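Local coordinates for alcohol dehydrogenase, zinc-containing (Thermotoga maritima, PDB 3IP1), which catalyses the NAD(+)-dependent oxidation of scyllo-inosose to 3-dehydro-scyllo-inosose, a zinc-dependent step that probably belongs to myo-inositol degradation, at residues Y85-F99 against E152-V165. Sequence-based numbering, arbitrary orientation.
Sequences YPGLTGFPVTLGHEF and ELGFNVDGAFAEYV. With CD (cadmium ion), chain F.
The F155 ring lies between Y85 and H97. Its CE2 sits over one face of the Y85 ring, 3.3 Å from Y85 CZ. Its CE1 comes 3.4 Å from H97 ND1, with the two planes inclined at 38°. F155 CG is anti to the carbonyl carbon (chi1 -70°), which sends the ring into this aromatic cluster. Replacing F155 with alanine would probably open a gap between Y85 and H97 and leave the imidazole held mainly by its metal and water.

Two other contacts are CH-pi. A160 CB rests on a face of the F99 ring, and G96 CA on a face of F161. L153 CD2 and V165 CG1 pack against F99.

Backbone bonds join the two segments. G90 N donates to F155 O in a nearly straight bond (2.9 Å, 178°). T94, L95 and G96 offer their carbonyls in turn to G159, F161 and A160. As a side-chain acceptor, D158 OD1 takes T94 N on its anti side at 3.0 Å, with the N tilted out of the carboxylate plane. It also salt-bridges R7.

Two waters bridge the segments. One accepts from Y85 OH and donates to L88 O and E152 OE2. Another accepts from G96 N and H97 ND1 (2.8 Å) and donates to G154 O.

H97 NE2 binds the cadmium ion at 2.5 Å, with E98, E195 and a water, at a zinc site of the enzyme. Both imidazole nitrogens are thus engaged. The 152-165 segment supplies a second shell likely to fix the turn of this metal ligand in the GroES-like domain.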
loop_
_atom_site.group_PDB
_atom_site.type_symbol
_atom_site.label_atom_id
_atom_site.label_comp_id
_atom_site.label_asym_id
_atom_site.label_seq_id
_atom_site.Cartn_x
_atom_site.Cartn_y
_atom_site.Cartn_z
ATOM N N TYR A 85 30.416 18.069 -10.159
ATOM C CA TYR A 85 29.131 17.462 -10.490
ATOM C C TYR A 85 29.260 16.220 -11.377
ATOM O O TYR A 85 29.750 16.289 -12.509
ATOM C CB TYR A 85 28.172 18.483 -11.105
ATOM C CG TYR A 85 26.780 17.932 -11.295
ATOM C CD1 TYR A 85 25.932 17.722 -10.194
ATOM C CD2 TYR A 85 26.330 17.589 -12.554
ATOM C CE1 TYR A 85 24.644 17.193 -10.366
ATOM C CE2 TYR A 85 25.056 17.053 -12.746
ATOM C CZ TYR A 85 24.221 16.862 -11.658
ATOM O OH TYR A 85 22.968 16.345 -11.873
ATOM N N PRO A 86 28.783 15.078 -10.869
ATOM C CA PRO A 86 29.051 13.806 -11.540
ATOM C C PRO A 86 28.021 13.377 -12.592
ATOM O O PRO A 86 28.249 12.382 -13.284
ATOM C CB PRO A 86 29.088 12.801 -10.376
ATOM C CG PRO A 86 28.188 13.429 -9.287
ATOM C CD PRO A 86 28.079 14.911 -9.580
ATOM N N GLY A 87 26.924 14.131 -12.729
ATOM C CA GLY A 87 25.786 13.713 -13.557
ATOM C C GLY A 87 25.660 14.303 -14.956
ATOM O O GLY A 87 26.628 14.808 -15.540
ATOM N N LEU A 88 24.448 14.207 -15.501
ATOM C CA LEU A 88 24.107 14.696 -16.837
ATOM C C LEU A 88 24.387 16.194 -17.011
ATOM O O LEU A 88 23.916 17.022 -16.237
ATOM C CB LEU A 88 22.630 14.409 -17.122
ATOM C CG LEU A 88 22.036 14.857 -18.453
ATOM C CD1 LEU A 88 22.647 14.033 -19.613
ATOM C CD2 LEU A 88 20.532 14.711 -18.405
ATOM N N THR A 89 25.156 16.516 -18.050
ATOM C CA THR A 89 25.629 17.871 -18.306
ATOM C C THR A 89 25.865 18.082 -19.811
ATOM O O THR A 89 26.564 17.295 -20.454
ATOM C CB THR A 89 26.931 18.156 -17.526
ATOM O OG1 THR A 89 27.721 16.960 -17.483
ATOM C CG2 THR A 89 26.628 18.593 -16.091
ATOM N N GLY A 90 25.271 19.140 -20.357
ATOM C CA GLY A 90 25.403 19.488 -21.777
ATOM C C GLY A 90 25.803 20.953 -21.887
ATOM O O GLY A 90 24.948 21.821 -21.826
ATOM N N PHE A 91 27.107 21.223 -22.017
ATOM C CA PHE A 91 27.654 22.593 -22.026
ATOM C C PHE A 91 27.994 23.098 -23.437
ATOM O O PHE A 91 28.429 22.310 -24.286
ATOM C CB PHE A 91 28.900 22.678 -21.127
ATOM C CG PHE A 91 28.644 22.325 -19.666
ATOM C CD1 PHE A 91 27.478 22.736 -19.018
ATOM C CD2 PHE A 91 29.593 21.603 -18.937
ATOM C CE1 PHE A 91 27.248 22.415 -17.698
ATOM C CE2 PHE A 91 29.381 21.281 -17.604
ATOM C CZ PHE A 91 28.208 21.700 -16.973
ATOM N N PRO A 92 27.853 24.416 -23.688
ATOM C CA PRO A 92 27.450 25.465 -22.729
ATOM C C PRO A 92 25.950 25.416 -22.440
ATOM O O PRO A 92 25.187 24.882 -23.241
ATOM C CB PRO A 92 27.817 26.767 -23.451
ATOM C CG PRO A 92 27.795 26.410 -24.917
ATOM C CD PRO A 92 28.270 24.981 -24.989
ATOM N N VAL A 93 25.543 25.950 -21.295
ATOM C CA VAL A 93 24.125 25.928 -20.903
ATOM C C VAL A 93 23.859 27.096 -19.970
ATOM O O VAL A 93 24.752 27.517 -19.222
ATOM C CB VAL A 93 23.764 24.572 -20.198
ATOM C CG1 VAL A 93 24.249 24.543 -18.726
ATOM C CG2 VAL A 93 22.272 24.278 -20.293
ATOM N N THR A 94 22.644 27.629 -20.024
ATOM C CA THR A 94 22.180 28.563 -18.995
ATOM C C THR A 94 21.815 27.776 -17.762
ATOM O O THR A 94 21.003 26.835 -17.822
ATOM C CB THR A 94 20.969 29.400 -19.478
ATOM O OG1 THR A 94 21.370 30.178 -20.613
ATOM C CG2 THR A 94 20.445 30.345 -18.376
ATOM N N LEU A 95 22.419 28.158 -16.646
ATOM C CA LEU A 95 22.171 27.490 -15.377
ATOM C C LEU A 95 20.877 27.994 -14.727
ATOM O O LEU A 95 20.288 28.983 -15.178
ATOM C CB LEU A 95 23.366 27.679 -14.426
ATOM C CG LEU A 95 24.723 27.097 -14.857
ATOM C CD1 LEU A 95 25.782 27.635 -13.912
ATOM C CD2 LEU A 95 24.723 25.539 -14.855
ATOM N N GLY A 96 20.446 27.301 -13.673
ATOM C CA GLY A 96 19.291 27.708 -12.878
ATOM C C GLY A 96 18.081 26.819 -13.109
ATOM O O GLY A 96 17.604 26.691 -14.246
ATOM N N HIS A 97 17.585 26.207 -12.031
ATOM C CA HIS A 97 16.457 25.273 -12.139
ATOM C C HIS A 97 15.486 25.325 -10.952
ATOM O O HIS A 97 14.526 24.564 -10.900
ATOM C CB HIS A 97 16.962 23.847 -12.374
ATOM C CG HIS A 97 17.755 23.305 -11.237
ATOM N ND1 HIS A 97 19.127 23.351 -11.203
ATOM C CD2 HIS A 97 17.368 22.725 -10.073
ATOM C CE1 HIS A 97 19.558 22.814 -10.072
ATOM N NE2 HIS A 97 18.510 22.438 -9.364
ATOM N N GLU A 98 15.730 26.228 -10.011
ATOM C CA GLU A 98 14.844 26.393 -8.864
ATOM C C GLU A 98 14.149 27.740 -8.977
ATOM O O GLU A 98 14.541 28.710 -8.324
ATOM C CB GLU A 98 15.635 26.332 -7.559
ATOM C CG GLU A 98 16.312 25.013 -7.288
ATOM C CD GLU A 98 17.161 25.043 -6.026
ATOM O OE1 GLU A 98 17.229 26.103 -5.364
ATOM O OE2 GLU A 98 17.767 24.012 -5.695
ATOM N N PHE A 99 13.101 27.812 -9.784
ATOM C CA PHE A 99 12.641 29.124 -10.217
ATOM C C PHE A 99 11.135 29.316 -10.256
ATOM O O PHE A 99 10.369 28.347 -10.282
ATOM C CB PHE A 99 13.220 29.439 -11.596
ATOM C CG PHE A 99 12.422 28.854 -12.735
ATOM C CD1 PHE A 99 12.540 27.511 -13.062
ATOM C CD2 PHE A 99 11.564 29.659 -13.477
ATOM C CE1 PHE A 99 11.807 26.965 -14.120
ATOM C CE2 PHE A 99 10.825 29.141 -14.534
ATOM C CZ PHE A 99 10.938 27.782 -14.861
ATOM N N GLU A 152 17.359 17.846 -18.630
ATOM C CA GLU A 152 17.374 18.524 -17.351
ATOM C C GLU A 152 17.615 20.013 -17.492
ATOM O O GLU A 152 18.641 20.464 -18.034
ATOM C CB GLU A 152 18.386 17.883 -16.391
ATOM C CG GLU A 152 17.811 16.680 -15.651
ATOM C CD GLU A 152 18.765 16.064 -14.674
ATOM O OE1 GLU A 152 18.713 16.408 -13.474
ATOM O OE2 GLU A 152 19.586 15.231 -15.109
ATOM N N LEU A 153 16.638 20.764 -17.001
ATOM C CA LEU A 153 16.661 22.206 -17.021
ATOM C C LEU A 153 17.843 22.725 -16.199
ATOM O O LEU A 153 17.987 22.369 -15.036
ATOM C CB LEU A 153 15.356 22.732 -16.421
ATOM C CG LEU A 153 15.127 24.222 -16.607
ATOM C CD1 LEU A 153 14.684 24.500 -18.047
ATOM C CD2 LEU A 153 14.098 24.674 -15.594
ATOM N N GLY A 154 18.662 23.583 -16.806
ATOM C CA GLY A 154 19.852 24.114 -16.135
ATOM C C GLY A 154 21.019 23.146 -16.047
ATOM O O GLY A 154 21.968 23.397 -15.305
ATOM N N PHE A 155 20.956 22.055 -16.809
ATOM C CA PHE A 155 22.035 21.066 -16.906
ATOM C C PHE A 155 22.437 20.804 -18.356
ATOM O O PHE A 155 23.629 20.875 -18.712
ATOM C CB PHE A 155 21.639 19.759 -16.219
ATOM C CG PHE A 155 21.578 19.874 -14.709
ATOM C CD1 PHE A 155 20.443 20.385 -14.080
ATOM C CD2 PHE A 155 22.669 19.509 -13.929
ATOM C CE1 PHE A 155 20.393 20.519 -12.676
ATOM C CE2 PHE A 155 22.631 19.619 -12.527
ATOM C CZ PHE A 155 21.475 20.127 -11.909
ATOM N N ASN A 156 21.449 20.505 -19.193
ATOM C CA ASN A 156 21.671 20.426 -20.627
ATOM C C ASN A 156 20.583 21.136 -21.442
ATOM O O ASN A 156 20.618 21.117 -22.656
ATOM C CB ASN A 156 21.831 18.970 -21.057
ATOM C CG ASN A 156 20.516 18.198 -21.038
ATOM O OD1 ASN A 156 19.781 18.205 -20.042
ATOM N ND2 ASN A 156 20.221 17.520 -22.137
ATOM N N VAL A 157 19.598 21.730 -20.780
ATOM C CA VAL A 157 18.601 22.577 -21.471
ATOM C C VAL A 157 18.658 23.938 -20.777
ATOM O O VAL A 157 18.680 23.995 -19.546
ATOM C CB VAL A 157 17.155 21.966 -21.413
ATOM C CG1 VAL A 157 16.097 22.885 -22.090
ATOM C CG2 VAL A 157 17.114 20.592 -22.064
ATOM N N ASP A 158 18.698 25.024 -21.550
ATOM C CA ASP A 158 18.819 26.379 -20.963
ATOM C C ASP A 158 17.810 26.633 -19.851
ATOM O O ASP A 158 16.593 26.433 -20.035
ATOM C CB ASP A 158 18.720 27.476 -22.042
ATOM C CG ASP A 158 19.955 27.524 -22.948
ATOM O OD1 ASP A 158 21.064 27.138 -22.491
ATOM O OD2 ASP A 158 19.811 27.927 -24.128
ATOM N N GLY A 159 18.337 27.096 -18.718
ATOM C CA GLY A 159 17.605 27.248 -17.481
ATOM C C GLY A 159 17.237 28.677 -17.128
ATOM O O GLY A 159 17.119 29.540 -18.010
ATOM N N ALA A 160 17.073 28.936 -15.830
ATOM C CA ALA A 160 16.340 30.122 -15.383
ATOM C C ALA A 160 17.135 31.251 -14.735
ATOM O O ALA A 160 16.530 32.211 -14.265
ATOM C CB ALA A 160 15.162 29.706 -14.497
ATOM N N PHE A 161 18.470 31.161 -14.706
ATOM C CA PHE A 161 19.308 32.322 -14.340
ATOM C C PHE A 161 19.355 33.248 -15.557
ATOM O O PHE A 161 20.378 33.378 -16.238
ATOM C CB PHE A 161 20.716 31.925 -13.893
ATOM C CG PHE A 161 20.775 31.290 -12.523
ATOM C CD1 PHE A 161 20.122 31.863 -11.436
ATOM C CD2 PHE A 161 21.533 30.147 -12.311
ATOM C CE1 PHE A 161 20.209 31.282 -10.160
ATOM C CE2 PHE A 161 21.605 29.546 -11.029
ATOM C CZ PHE A 161 20.934 30.126 -9.966
ATOM N N ALA A 162 18.219 33.870 -15.834
ATOM C CA ALA A 162 17.992 34.519 -17.100
ATOM C C ALA A 162 16.854 35.470 -16.873
ATOM O O ALA A 162 16.219 35.443 -15.806
ATOM C CB ALA A 162 17.614 33.479 -18.181
ATOM N N GLU A 163 16.593 36.310 -17.869
ATOM C CA GLU A 163 15.445 37.204 -17.817
ATOM C C GLU A 163 14.188 36.459 -18.276
ATOM O O GLU A 163 13.097 36.727 -17.780
ATOM C CB GLU A 163 15.679 38.431 -18.699
ATOM C CG GLU A 163 16.908 39.243 -18.307
ATOM C CD GLU A 163 17.158 40.394 -19.263
ATOM O OE1 GLU A 163 16.435 41.410 -19.165
ATOM O OE2 GLU A 163 18.078 40.281 -20.105
ATOM N N TYR A 164 14.361 35.528 -19.217
ATOM C CA TYR A 164 13.268 34.695 -19.729
ATOM C C TYR A 164 13.728 33.234 -19.850
ATOM O O TYR A 164 14.912 32.965 -20.080
ATOM C CB TYR A 164 12.731 35.218 -21.090
ATOM C CG TYR A 164 12.165 36.637 -21.019
ATOM C CD1 TYR A 164 13.000 37.741 -21.157
ATOM C CD2 TYR A 164 10.802 36.869 -20.769
ATOM C CE1 TYR A 164 12.513 39.025 -21.071
ATOM C CE2 TYR A 164 10.303 38.163 -20.682
ATOM C CZ TYR A 164 11.171 39.238 -20.839
ATOM O OH TYR A 164 10.717 40.541 -20.760
ATOM N N VAL A 165 12.793 32.304 -19.679
ATOM C CA VAL A 165 13.054 30.880 -19.899
ATOM C C VAL A 165 11.898 30.242 -20.654
ATOM O O VAL A 165 10.731 30.546 -20.422
ATOM C CB VAL A 165 13.336 30.111 -18.562
ATOM C CG1 VAL A 165 12.073 29.969 -17.716
ATOM C CG2 VAL A 165 13.946 28.740 -18.846
HETATM CD CD CD F . 17.720 21.828 -7.038
HETATM O O HOH W 1 21.850 16.349 -14.340
HETATM O O HOH W 2 20.981 24.577 -12.975
HETATM O O HOH W 3 17.200 20.532 -5.139
#